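Local structure of diphthine synthase (Aeropyrum pernix, 1WDE) at residues A[139-144]-A[169-174]; A[150-155]-A[192-197]; A[209-214]-A[247-252]. The protein probably uses S-adenosyl-L-methionine to trimethylate the modified target histidine of translation elongation factor 2, forming the diphthine intermediate of diphthamide biosynthesis. All coordinates share one frame; numbering follows the deposited sequence.

Interaction 1 (A[139-144]-A[169-174]); sequences GTVTLP and TTALLD
Leu-143 and Leu-172 have the largest shares of the surface buried where strands 137-143 and 168-173 run in parallel, and each lies on a different face of the sheet. On one face Leu-172 turns its CG anti to its own carbonyl carbon (chi1 -53°), close to the Thr-140 methyl, with CG2 to CG at 3.8 Å. Thr-140 and Thr-170 stand side by side on this same face, and the hydroxyl of Thr-170 is held by Arg-127. On the other face Leu-143 CG lies 4.2 Å from Ala-171 CB, while its CD1 meets Leu-173 CD2 as the two leucines cross obliquely. Val-141 CG2 adds a contact of 3.9 Å with Ala-171 CB. The backbones are laced in the parallel pattern. Leu-172 brackets Thr-142, giving its N to Val-141 O at 2.8 Å and taking Leu-143 N on its O at 2.7 Å. The ladder closes with Asp-174 N to Leu-143 O, 3.0 Å and more bent (149° at the hydrogen). There the Asp-174 side chain folds against Pro-144, OD1 lying 3.5 Å from Pro-144 CA; OD1 accepts a bond from Gly-145 N and OD2 pairs with Arg-148, linking it to the loop after the first strand. This is a beta-alpha-beta crossover: helix 153-165 links the strands and packs on Val-141 and Leu-143, helix 184-202 reaches Leu-143 and Leu-173, and helix 122-130 meets Thr-170 and Leu-172 on the face of Thr-140 and Leu-172.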
ATOM      1  N   GLY A 139       9.360   3.254  -6.272  1.00 16.50           N
ATOM      2  CA  GLY A 139       8.941   1.925  -5.850  1.00 17.31           C
ATOM      3  C   GLY A 139       8.211   1.899  -4.507  1.00 21.09           C
ATOM      4  O   GLY A 139       8.359   2.810  -3.674  1.00 20.21           O
ATOM      5  N   THR A 140       7.389   0.871  -4.312  1.00 19.48           N
ATOM      6  CA  THR A 140       6.630   0.709  -3.076  1.00 22.63           C
ATOM      7  C   THR A 140       7.082  -0.581  -2.396  1.00 19.16           C
ATOM      8  O   THR A 140       7.283  -1.591  -3.065  1.00 18.00           O
ATOM      9  CB  THR A 140       5.101   0.620  -3.359  1.00 18.16           C
ATOM     10  OG1 THR A 140       4.643   1.855  -3.928  1.00 19.00           O
ATOM     11  CG2 THR A 140       4.315   0.348  -2.052  1.00 16.15           C
ATOM     12  N   VAL A 141       7.246  -0.553  -1.078  1.00 20.09           N
ATOM     13  CA  VAL A 141       7.662  -1.753  -0.340  1.00 18.59           C
ATOM     14  C   VAL A 141       6.638  -2.005   0.770  1.00 19.37           C
ATOM     15  O   VAL A 141       5.818  -1.138   1.062  1.00 18.67           O
ATOM     16  CB  VAL A 141       9.043  -1.558   0.314  1.00 20.78           C
ATOM     17  CG1 VAL A 141      10.087  -1.208  -0.752  1.00 15.86           C
ATOM     18  CG2 VAL A 141       8.961  -0.449   1.361  1.00 18.77           C
ATOM     19  N   THR A 142       6.662  -3.192   1.362  1.00 19.02           N
ATOM     20  CA  THR A 142       5.742  -3.481   2.461  1.00 20.13           C
ATOM     21  C   THR A 142       6.611  -3.827   3.670  1.00 22.00           C
ATOM     22  O   THR A 142       7.513  -4.645   3.557  1.00 20.07           O
ATOM     23  CB  THR A 142       4.816  -4.674   2.143  1.00 22.49           C
ATOM     24  OG1 THR A 142       4.063  -4.380   0.961  1.00 26.53           O
ATOM     25  CG2 THR A 142       3.811  -4.906   3.317  1.00 23.83           C
ATOM     26  N   LEU A 143       6.370  -3.194   4.815  1.00 24.48           N
ATOM     27  CA  LEU A 143       7.174  -3.489   6.005  1.00 20.97           C
ATOM     28  C   LEU A 143       6.491  -4.671   6.696  1.00 26.54           C
ATOM     29  O   LEU A 143       5.363  -4.556   7.177  1.00 25.92           O
ATOM     30  CB  LEU A 143       7.241  -2.256   6.917  1.00 28.55           C
ATOM     31  CG  LEU A 143       7.722  -0.971   6.220  1.00 23.66           C
ATOM     32  CD1 LEU A 143       7.833   0.158   7.240  1.00 24.78           C
ATOM     33  CD2 LEU A 143       9.071  -1.232   5.527  1.00 19.04           C
ATOM     34  N   PRO A 144       7.166  -5.831   6.733  1.00 30.25           N
ATOM     35  CA  PRO A 144       6.635  -7.052   7.348  1.00 34.35           C
ATOM     36  C   PRO A 144       6.480  -7.000   8.857  1.00 35.15           C
ATOM     37  O   PRO A 144       7.242  -6.322   9.554  1.00 31.91           O
ATOM     38  CB  PRO A 144       7.646  -8.115   6.920  1.00 37.01           C
ATOM     39  CG  PRO A 144       8.954  -7.340   6.953  1.00 35.93           C
ATOM     40  CD  PRO A 144       8.568  -6.023   6.300  1.00 32.56           C
ATOM     41  N   THR A 169       9.786   6.987  -1.502  1.00 19.22           N
ATOM     42  CA  THR A 169       9.360   5.618  -1.258  1.00 18.50           C
ATOM     43  C   THR A 169       7.991   5.578  -0.577  1.00 23.26           C
ATOM     44  O   THR A 169       7.691   6.375   0.320  1.00 21.68           O
ATOM     45  CB  THR A 169      10.354   4.880  -0.323  1.00 25.76           C
ATOM     46  OG1 THR A 169      11.649   4.816  -0.936  1.00 20.30           O
ATOM     47  CG2 THR A 169       9.865   3.465  -0.042  1.00 18.04           C
ATOM     48  N   THR A 170       7.145   4.665  -1.018  1.00 20.42           N
ATOM     49  CA  THR A 170       5.869   4.504  -0.357  1.00 20.47           C
ATOM     50  C   THR A 170       6.097   3.213   0.418  1.00 18.18           C
ATOM     51  O   THR A 170       6.529   2.214  -0.155  1.00 22.82           O
ATOM     52  CB  THR A 170       4.707   4.323  -1.340  1.00 20.56           C
ATOM     53  OG1 THR A 170       4.551   5.523  -2.126  1.00 19.22           O
ATOM     54  CG2 THR A 170       3.400   4.077  -0.539  1.00 19.14           C
ATOM     55  N   ALA A 171       5.880   3.236   1.728  1.00 17.72           N
ATOM     56  CA  ALA A 171       6.090   2.027   2.506  1.00 18.49           C
ATOM     57  C   ALA A 171       4.781   1.628   3.172  1.00 20.06           C
ATOM     58  O   ALA A 171       4.222   2.355   4.007  1.00 18.57           O
ATOM     59  CB  ALA A 171       7.189   2.244   3.543  1.00 25.83           C
ATOM     60  N   LEU A 172       4.281   0.466   2.775  1.00 21.55           N
ATOM     61  CA  LEU A 172       3.034  -0.034   3.321  1.00 23.68           C
ATOM     62  C   LEU A 172       3.334  -0.851   4.578  1.00 25.17           C
ATOM     63  O   LEU A 172       4.436  -1.375   4.758  1.00 24.31           O
ATOM     64  CB  LEU A 172       2.324  -0.911   2.284  1.00 22.31           C
ATOM     65  CG  LEU A 172       2.073  -0.315   0.884  1.00 23.63           C
ATOM     66  CD1 LEU A 172       1.255  -1.324   0.067  1.00 21.72           C
ATOM     67  CD2 LEU A 172       1.338   1.021   0.973  1.00 24.85           C
ATOM     68  N   LEU A 173       2.336  -0.960   5.444  1.00 28.13           N
ATOM     69  CA  LEU A 173       2.475  -1.713   6.687  1.00 24.35           C
ATOM     70  C   LEU A 173       1.703  -3.038   6.579  1.00 25.29           C
ATOM     71  O   LEU A 173       0.559  -3.076   6.123  1.00 26.07           O
ATOM     72  CB  LEU A 173       1.925  -0.890   7.861  1.00 24.95           C
ATOM     73  CG  LEU A 173       2.642   0.429   8.186  1.00 26.24           C
ATOM     74  CD1 LEU A 173       1.781   1.288   9.077  1.00 25.61           C
ATOM     75  CD2 LEU A 173       3.966   0.123   8.846  1.00 28.19           C
ATOM     76  N   ASP A 174       2.359  -4.112   6.983  1.00 27.93           N
ATOM     77  CA  ASP A 174       1.794  -5.457   6.990  1.00 31.98           C
ATOM     78  C   ASP A 174       0.475  -5.501   7.791  1.00 33.60           C
ATOM     79  O   ASP A 174       0.152  -4.577   8.552  1.00 30.21           O
ATOM     80  CB  ASP A 174       2.832  -6.389   7.617  1.00 29.96           C
ATOM     81  CG  ASP A 174       2.702  -7.823   7.157  1.00 32.97           C
ATOM     82  OD1 ASP A 174       3.529  -8.638   7.612  1.00 36.63           O
ATOM     83  OD2 ASP A 174       1.794  -8.135   6.349  1.00 35.03           O
TER

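Interaction 2 (A[150-155]-A[192-197]); sequences VTPISV and LEADRE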
ATOM      1  N   VAL A 150      10.926 -12.599   9.332  1.00 54.88           N
ATOM      2  CA  VAL A 150      11.902 -12.137   8.358  1.00 56.77           C
ATOM      3  C   VAL A 150      12.397 -10.714   8.582  1.00 55.99           C
ATOM      4  O   VAL A 150      11.605  -9.791   8.800  1.00 58.54           O
ATOM      5  CB  VAL A 150      11.330 -12.211   6.922  1.00 56.01           C
ATOM      6  CG1 VAL A 150      12.364 -11.709   5.926  1.00 59.07           C
ATOM      7  CG2 VAL A 150      10.921 -13.634   6.592  1.00 58.62           C
ATOM      8  N   THR A 151      13.717 -10.553   8.536  1.00 51.70           N
ATOM      9  CA  THR A 151      14.338  -9.239   8.666  1.00 49.03           C
ATOM     10  C   THR A 151      14.370  -8.759   7.220  1.00 44.46           C
ATOM     11  O   THR A 151      15.033  -9.355   6.374  1.00 41.86           O
ATOM     12  CB  THR A 151      15.767  -9.340   9.225  1.00 53.81           C
ATOM     13  OG1 THR A 151      15.714  -9.822  10.577  1.00 54.02           O
ATOM     14  CG2 THR A 151      16.449  -7.977   9.198  1.00 50.65           C
ATOM     15  N   PRO A 152      13.633  -7.688   6.918  1.00 39.38           N
ATOM     16  CA  PRO A 152      13.530  -7.095   5.577  1.00 39.09           C
ATOM     17  C   PRO A 152      14.776  -6.444   4.969  1.00 31.53           C
ATOM     18  O   PRO A 152      14.783  -5.243   4.757  1.00 30.84           O
ATOM     19  CB  PRO A 152      12.384  -6.097   5.743  1.00 34.11           C
ATOM     20  CG  PRO A 152      12.548  -5.636   7.147  1.00 34.35           C
ATOM     21  CD  PRO A 152      12.829  -6.928   7.895  1.00 40.46           C
ATOM     22  N   ILE A 153      15.816  -7.225   4.678  1.00 31.05           N
ATOM     23  CA  ILE A 153      17.035  -6.660   4.097  1.00 27.37           C
ATOM     24  C   ILE A 153      16.831  -6.211   2.639  1.00 25.76           C
ATOM     25  O   ILE A 153      17.268  -5.132   2.235  1.00 22.74           O
ATOM     26  CB  ILE A 153      18.204  -7.677   4.183  1.00 29.45           C
ATOM     27  CG1 ILE A 153      18.532  -7.951   5.653  1.00 37.95           C
ATOM     28  CG2 ILE A 153      19.436  -7.124   3.500  1.00 34.27           C
ATOM     29  CD1 ILE A 153      19.676  -8.933   5.855  1.00 49.27           C
ATOM     30  N   SER A 154      16.165  -7.032   1.840  1.00 23.19           N
ATOM     31  CA  SER A 154      15.941  -6.638   0.460  1.00 28.64           C
ATOM     32  C   SER A 154      15.035  -5.403   0.448  1.00 28.12           C
ATOM     33  O   SER A 154      15.134  -4.567  -0.444  1.00 26.11           O
ATOM     34  CB  SER A 154      15.307  -7.779  -0.324  1.00 23.03           C
ATOM     35  OG  SER A 154      14.019  -8.052   0.180  1.00 42.77           O
ATOM     36  N   VAL A 155      14.166  -5.277   1.452  1.00 28.87           N
ATOM     37  CA  VAL A 155      13.272  -4.128   1.527  1.00 27.42           C
ATOM     38  C   VAL A 155      14.039  -2.827   1.774  1.00 28.18           C
ATOM     39  O   VAL A 155      13.736  -1.800   1.152  1.00 25.70           O
ATOM     40  CB  VAL A 155      12.210  -4.320   2.619  1.00 31.65           C
ATOM     41  CG1 VAL A 155      11.600  -2.970   3.007  1.00 25.37           C
ATOM     42  CG2 VAL A 155      11.125  -5.246   2.092  1.00 33.49           C
ATOM     43  N   LEU A 192      14.470  -0.640  10.568  1.00 25.56           N
ATOM     44  CA  LEU A 192      15.765  -0.103  10.990  1.00 26.34           C
ATOM     45  C   LEU A 192      16.717  -1.226  11.393  1.00 28.88           C
ATOM     46  O   LEU A 192      17.922  -1.132  11.166  1.00 28.54           O
ATOM     47  CB  LEU A 192      15.574   0.918  12.118  1.00 18.83           C
ATOM     48  CG  LEU A 192      14.734   2.135  11.694  1.00 25.21           C
ATOM     49  CD1 LEU A 192      14.587   3.115  12.848  1.00 32.82           C
ATOM     50  CD2 LEU A 192      15.420   2.825  10.497  1.00 24.28           C
ATOM     51  N   GLU A 193      16.186  -2.300  11.976  1.00 31.90           N
ATOM     52  CA  GLU A 193      17.062  -3.412  12.324  1.00 32.65           C
ATOM     53  C   GLU A 193      17.594  -4.001  11.015  1.00 33.66           C
ATOM     54  O   GLU A 193      18.761  -4.379  10.941  1.00 33.90           O
ATOM     55  CB  GLU A 193      16.318  -4.487  13.129  1.00 41.34           C
ATOM     56  CG  GLU A 193      17.106  -5.794  13.290  1.00 48.43           C
ATOM     57  CD  GLU A 193      18.491  -5.587  13.890  1.00 56.07           C
ATOM     58  OE1 GLU A 193      19.304  -6.538  13.855  1.00 60.23           O
ATOM     59  OE2 GLU A 193      18.767  -4.477  14.400  1.00 60.69           O
ATOM     60  N   ALA A 194      16.739  -4.061   9.986  1.00 30.10           N
ATOM     61  CA  ALA A 194      17.139  -4.581   8.667  1.00 27.68           C
ATOM     62  C   ALA A 194      18.198  -3.683   8.044  1.00 20.98           C
ATOM     63  O   ALA A 194      19.138  -4.151   7.400  1.00 27.74           O
ATOM     64  CB  ALA A 194      15.908  -4.658   7.710  1.00 25.88           C
ATOM     65  N   ASP A 195      18.030  -2.379   8.221  1.00 26.02           N
ATOM     66  CA  ASP A 195      18.973  -1.419   7.678  1.00 27.22           C
ATOM     67  C   ASP A 195      20.356  -1.603   8.279  1.00 26.20           C
ATOM     68  O   ASP A 195      21.354  -1.575   7.565  1.00 28.96           O
ATOM     69  CB  ASP A 195      18.476   0.000   7.934  1.00 27.05           C
ATOM     70  CG  ASP A 195      19.338   1.053   7.253  1.00 26.94           C
ATOM     71  OD1 ASP A 195      19.878   0.775   6.150  1.00 23.76           O
ATOM     72  OD2 ASP A 195      19.456   2.168   7.809  1.00 26.28           O
ATOM     73  N   ARG A 196      20.418  -1.798   9.597  1.00 30.29           N
ATOM     74  CA  ARG A 196      21.707  -1.982  10.256  1.00 27.38           C
ATOM     75  C   ARG A 196      22.382  -3.265   9.790  1.00 34.93           C
ATOM     76  O   ARG A 196      23.606  -3.316   9.644  1.00 38.78           O
ATOM     77  CB  ARG A 196      21.543  -1.980  11.778  1.00 29.69           C
ATOM     78  CG  ARG A 196      21.258  -0.598  12.358  1.00 27.32           C
ATOM     79  CD  ARG A 196      21.330  -0.584  13.887  1.00 39.96           C
ATOM     80  NE  ARG A 196      20.268  -1.365  14.525  1.00 36.78           N
ATOM     81  CZ  ARG A 196      19.010  -0.955  14.680  1.00 38.26           C
ATOM     82  NH1 ARG A 196      18.138  -1.751  15.280  1.00 35.67           N
ATOM     83  NH2 ARG A 196      18.625   0.244  14.253  1.00 34.20           N
ATOM     84  N   GLU A 197      21.580  -4.295   9.553  1.00 37.43           N
ATOM     85  CA  GLU A 197      22.092  -5.571   9.079  1.00 38.41           C
ATOM     86  C   GLU A 197      22.553  -5.409   7.635  1.00 37.33           C
ATOM     87  O   GLU A 197      23.623  -5.891   7.266  1.00 41.79           O
ATOM     88  CB  GLU A 197      20.990  -6.624   9.152  1.00 44.45           C
ATOM     89  CG  GLU A 197      21.471  -8.011   9.496  1.00 54.05           C
ATOM     90  CD  GLU A 197      20.336  -8.907   9.949  1.00 61.26           C
ATOM     91  OE1 GLU A 197      19.746  -8.629  11.020  1.00 65.27           O
ATOM     92  OE2 GLU A 197      20.028  -9.883   9.231  1.00 65.04           O
TER
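Ala-194 and Glu-197, one turn apart on helix 184-202, receive Thr-151, Pro-152 and Ile-153, where the chain enters helix 153-165. Ala-194 comes first and points its methyl straight into the bend of the chain. Its CB lies 3.5 Å from Pro-152 CG and only 3.2 Å from Pro-152 O, while the Thr-151 methyl, CG2, rests 3.5 Å from Ala-194 CA. The bend is an inverse gamma turn centred on Pro-152, closed by Ile-153 N to Thr-151 O at 2.8 Å, and Pro-152 also serves as N-cap of the helix. Asp-195 follows, turned away from this contact; its carboxylate bonds the hydroxyl of Tyr-160, further along helix 153-165, and Leu-208 N. One turn beyond Ala-194, Glu-197 reaches back with its chain extended beyond CG and lays its carboxylate against two methyl groups. OE2 is 3.5 Å from Ile-153 CD1, the two side chains crossing at about a right angle, and OE1 is 3.8 Å from Thr-151 CG2. The Ile-153 side chain also touches Tyr-198 and Glu-201 of helix 184-202. No hydrogen bond or salt bridge spans the two segments. The helix start is therefore held here by shape and van der Waals contact, with the small Ala-194 side chain letting the backbone of the turn come close and methyl groups, not donors, facing the carboxylate of Glu-197.

Interaction 3 (A[209-214]-A[247-252]); sequences ARLPSV and IVIPAR
An antiparallel bridge pairs Val-214 of strand 213-217 with Val-248 of strand 246-249, within the mixed sheet of the C-terminal half of this tetrapyrrole-methylase fold. The two valines form a hydrogen-bonded pair: Val-214 N to Val-248 O and Val-248 N to Val-214 O are both 2.8 Å, and each donor lies in the plane of the carbonyl it meets. Their side chains share a face of the sheet, CB to CB at 4.3 Å, where Val-214 also touches Val-226 of strand 225-229 and Val-248 touches Leu-132. Beside this pair Ile-247 CA sends a CA-H...O contact of 3.4 Å to Val-214 O. Ser-213 CA lies 3.3 Å from Val-248 O, and its CB comes near the Ile-247 and Ile-249 side chains; Ser-213 and Ile-249 both touch Leu-232 of helix 232-236. Leu-211, before the strand, crosses Ile-249 at about a right angle. Ile-249 holds CG2 anti to its backbone N, beside the carbonyl carbon, and this methyl meets Leu-211 CD1 at 3.8 Å; Leu-211 is backed by Val-277 and Tyr-278 of helix 277-287. In the register set by the valines the next hydrogen-bonded pair would be Pro-212 with Pro-250, but neither proline has an N-H, and the pairing stops. Pro-212 O is buried with no polar partner in the model, facing the ring carbon CD of Pro-250 at 3.4 Å.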
ATOM      1  N   ALA A 209      17.378   5.439   9.564  1.00 22.62           N
ATOM      2  CA  ALA A 209      16.861   5.989  10.821  1.00 22.50           C
ATOM      3  C   ALA A 209      16.906   7.508  10.832  1.00 24.00           C
ATOM      4  O   ALA A 209      16.042   8.175  11.416  1.00 23.75           O
ATOM      5  CB  ALA A 209      17.665   5.430  11.997  1.00 27.72           C
ATOM      6  N   ARG A 210      17.906   8.053  10.155  1.00 24.49           N
ATOM      7  CA  ARG A 210      18.114   9.497  10.065  1.00 23.23           C
ATOM      8  C   ARG A 210      17.263  10.255   9.032  1.00 26.92           C
ATOM      9  O   ARG A 210      17.298  11.489   8.966  1.00 21.92           O
ATOM     10  CB  ARG A 210      19.582   9.773   9.783  1.00 26.33           C
ATOM     11  CG  ARG A 210      20.517   9.482  10.955  1.00 33.72           C
ATOM     12  CD  ARG A 210      21.719  10.409  10.844  1.00 38.07           C
ATOM     13  NE  ARG A 210      22.729   9.891   9.946  1.00 33.84           N
ATOM     14  CZ  ARG A 210      23.596  10.631   9.262  1.00 31.52           C
ATOM     15  NH1 ARG A 210      23.588  11.958   9.337  1.00 36.96           N
ATOM     16  NH2 ARG A 210      24.511  10.028   8.535  1.00 32.23           N
ATOM     17  N   LEU A 211      16.519   9.528   8.210  1.00 22.06           N
ATOM     18  CA  LEU A 211      15.665  10.180   7.216  1.00 19.54           C
ATOM     19  C   LEU A 211      14.323  10.607   7.785  1.00 21.51           C
ATOM     20  O   LEU A 211      13.759   9.906   8.618  1.00 23.95           O
ATOM     21  CB  LEU A 211      15.366   9.214   6.074  1.00 18.81           C
ATOM     22  CG  LEU A 211      16.542   8.772   5.214  1.00 21.16           C
ATOM     23  CD1 LEU A 211      16.103   7.626   4.306  1.00 26.59           C
ATOM     24  CD2 LEU A 211      17.025   9.987   4.421  1.00 16.40           C
ATOM     25  N   PRO A 212      13.793  11.752   7.324  1.00 18.76           N
ATOM     26  CA  PRO A 212      12.494  12.238   7.785  1.00 20.94           C
ATOM     27  C   PRO A 212      11.487  11.337   7.065  1.00 23.71           C
ATOM     28  O   PRO A 212      11.851  10.590   6.140  1.00 20.09           O
ATOM     29  CB  PRO A 212      12.451  13.678   7.266  1.00 20.50           C
ATOM     30  CG  PRO A 212      13.199  13.575   5.965  1.00 22.71           C
ATOM     31  CD  PRO A 212      14.401  12.708   6.375  1.00 22.80           C
ATOM     32  N   SER A 213      10.234  11.385   7.483  1.00 22.24           N
ATOM     33  CA  SER A 213       9.216  10.559   6.849  1.00 27.95           C
ATOM     34  C   SER A 213       7.860  11.146   7.153  1.00 21.95           C
ATOM     35  O   SER A 213       7.728  11.987   8.044  1.00 24.55           O
ATOM     36  CB  SER A 213       9.304   9.111   7.351  1.00 31.00           C
ATOM     37  OG  SER A 213       9.020   9.029   8.746  1.00 44.44           O
ATOM     38  N   VAL A 214       6.853  10.718   6.400  1.00 20.79           N
ATOM     39  CA  VAL A 214       5.508  11.228   6.590  1.00 21.66           C
ATOM     40  C   VAL A 214       4.629  10.015   6.867  1.00 23.91           C
ATOM     41  O   VAL A 214       4.715   9.007   6.171  1.00 24.84           O
ATOM     42  CB  VAL A 214       5.010  11.970   5.316  1.00 28.21           C
ATOM     43  CG1 VAL A 214       3.783  12.819   5.639  1.00 26.16           C
ATOM     44  CG2 VAL A 214       6.134  12.849   4.746  1.00 22.43           C
ATOM     45  N   ILE A 247       3.388   4.850   4.976  1.00 19.25           N
ATOM     46  CA  ILE A 247       4.475   5.747   5.306  1.00 21.04           C
ATOM     47  C   ILE A 247       5.172   6.219   4.028  1.00 24.46           C
ATOM     48  O   ILE A 247       5.374   5.446   3.103  1.00 22.95           O
ATOM     49  CB  ILE A 247       5.484   5.017   6.222  1.00 23.32           C
ATOM     50  CG1 ILE A 247       4.835   4.737   7.589  1.00 20.38           C
ATOM     51  CG2 ILE A 247       6.732   5.856   6.407  1.00 19.70           C
ATOM     52  CD1 ILE A 247       5.636   3.791   8.441  1.00 18.92           C
ATOM     53  N   VAL A 248       5.464   7.507   3.940  1.00 23.09           N
ATOM     54  CA  VAL A 248       6.203   7.972   2.789  1.00 23.92           C
ATOM     55  C   VAL A 248       7.579   8.391   3.314  1.00 24.37           C
ATOM     56  O   VAL A 248       7.679   9.166   4.279  1.00 25.04           O
ATOM     57  CB  VAL A 248       5.484   9.140   2.078  1.00 26.34           C
ATOM     58  CG1 VAL A 248       6.420   9.780   1.033  1.00 26.13           C
ATOM     59  CG2 VAL A 248       4.225   8.614   1.390  1.00 23.80           C
ATOM     60  N   ILE A 249       8.625   7.810   2.728  1.00 17.20           N
ATOM     61  CA  ILE A 249      10.032   8.125   3.060  1.00 20.10           C
ATOM     62  C   ILE A 249      10.518   8.873   1.802  1.00 20.75           C
ATOM     63  O   ILE A 249      10.924   8.271   0.811  1.00 18.16           O
ATOM     64  CB  ILE A 249      10.865   6.838   3.278  1.00 21.22           C
ATOM     65  CG1 ILE A 249      10.258   6.018   4.432  1.00 20.50           C
ATOM     66  CG2 ILE A 249      12.341   7.204   3.607  1.00 19.10           C
ATOM     67  CD1 ILE A 249      10.781   4.567   4.488  1.00 24.37           C
ATOM     68  N   PRO A 250      10.514  10.205   1.853  1.00 20.68           N
ATOM     69  CA  PRO A 250      10.918  10.993   0.698  1.00 20.74           C
ATOM     70  C   PRO A 250      12.383  11.027   0.328  1.00 23.60           C
ATOM     71  O   PRO A 250      13.265  10.719   1.150  1.00 19.59           O
ATOM     72  CB  PRO A 250      10.393  12.374   1.050  1.00 14.90           C
ATOM     73  CG  PRO A 250      10.714  12.467   2.490  1.00 23.44           C
ATOM     74  CD  PRO A 250      10.463  11.054   3.057  1.00 23.58           C
ATOM     75  N   ALA A 251      12.618  11.339  -0.947  1.00 20.60           N
ATOM     76  CA  ALA A 251      13.968  11.532  -1.440  1.00 16.20           C
ATOM     77  C   ALA A 251      14.107  12.994  -1.054  1.00 23.55           C
ATOM     78  O   ALA A 251      13.143  13.600  -0.560  1.00 21.12           O
ATOM     79  CB  ALA A 251      14.028  11.384  -2.961  1.00 23.09           C
ATOM     80  N   ARG A 252      15.275  13.580  -1.281  1.00 24.92           N
ATOM     81  CA  ARG A 252      15.472  14.982  -0.926  1.00 24.48           C
ATOM     82  C   ARG A 252      14.392  15.853  -1.540  1.00 20.82           C
ATOM     83  O   ARG A 252      14.242  15.903  -2.762  1.00 23.82           O
ATOM     84  CB  ARG A 252      16.853  15.438  -1.395  1.00 35.14           C
ATOM     85  CG  ARG A 252      17.241  16.757  -0.843  1.00 42.94           C
ATOM     86  CD  ARG A 252      18.732  16.824  -0.620  1.00 44.16           C
ATOM     87  NE  ARG A 252      19.098  18.157  -0.189  1.00 47.77           N
ATOM     88  CZ  ARG A 252      20.302  18.493   0.245  1.00 53.40           C
ATOM     89  NH1 ARG A 252      21.259  17.575   0.306  1.00 50.91           N
ATOM     90  NH2 ARG A 252      20.543  19.749   0.599  1.00 50.96           N
TER

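In the fold
Interactions 1 and 3 belong to one sheet, their centres 12 Å apart: strands 168-173 and 246-249 are neighbours, joined by probable hydrogen bonds from Ala-171 N to Ile-247 O (2.7 Å) and from Thr-169 N to Ile-249 O (2.9 Å). Interaction 2 lies over one face of interaction 1, with Val-155 packed on Val-141 and Leu-143, and Pro-152 CB 3.8 Å from Pro-144 CG. It meets interaction 3 where Leu-192 CD2 approaches Ala-209 N at 3.4 Å. Leu-173 of interaction 1, a probable S-adenosyl-L-methionine-binding residue by comparison with relatives, has its side chain about 4 Å from that of Ile-247 and about 10 Å from that of Pro-152.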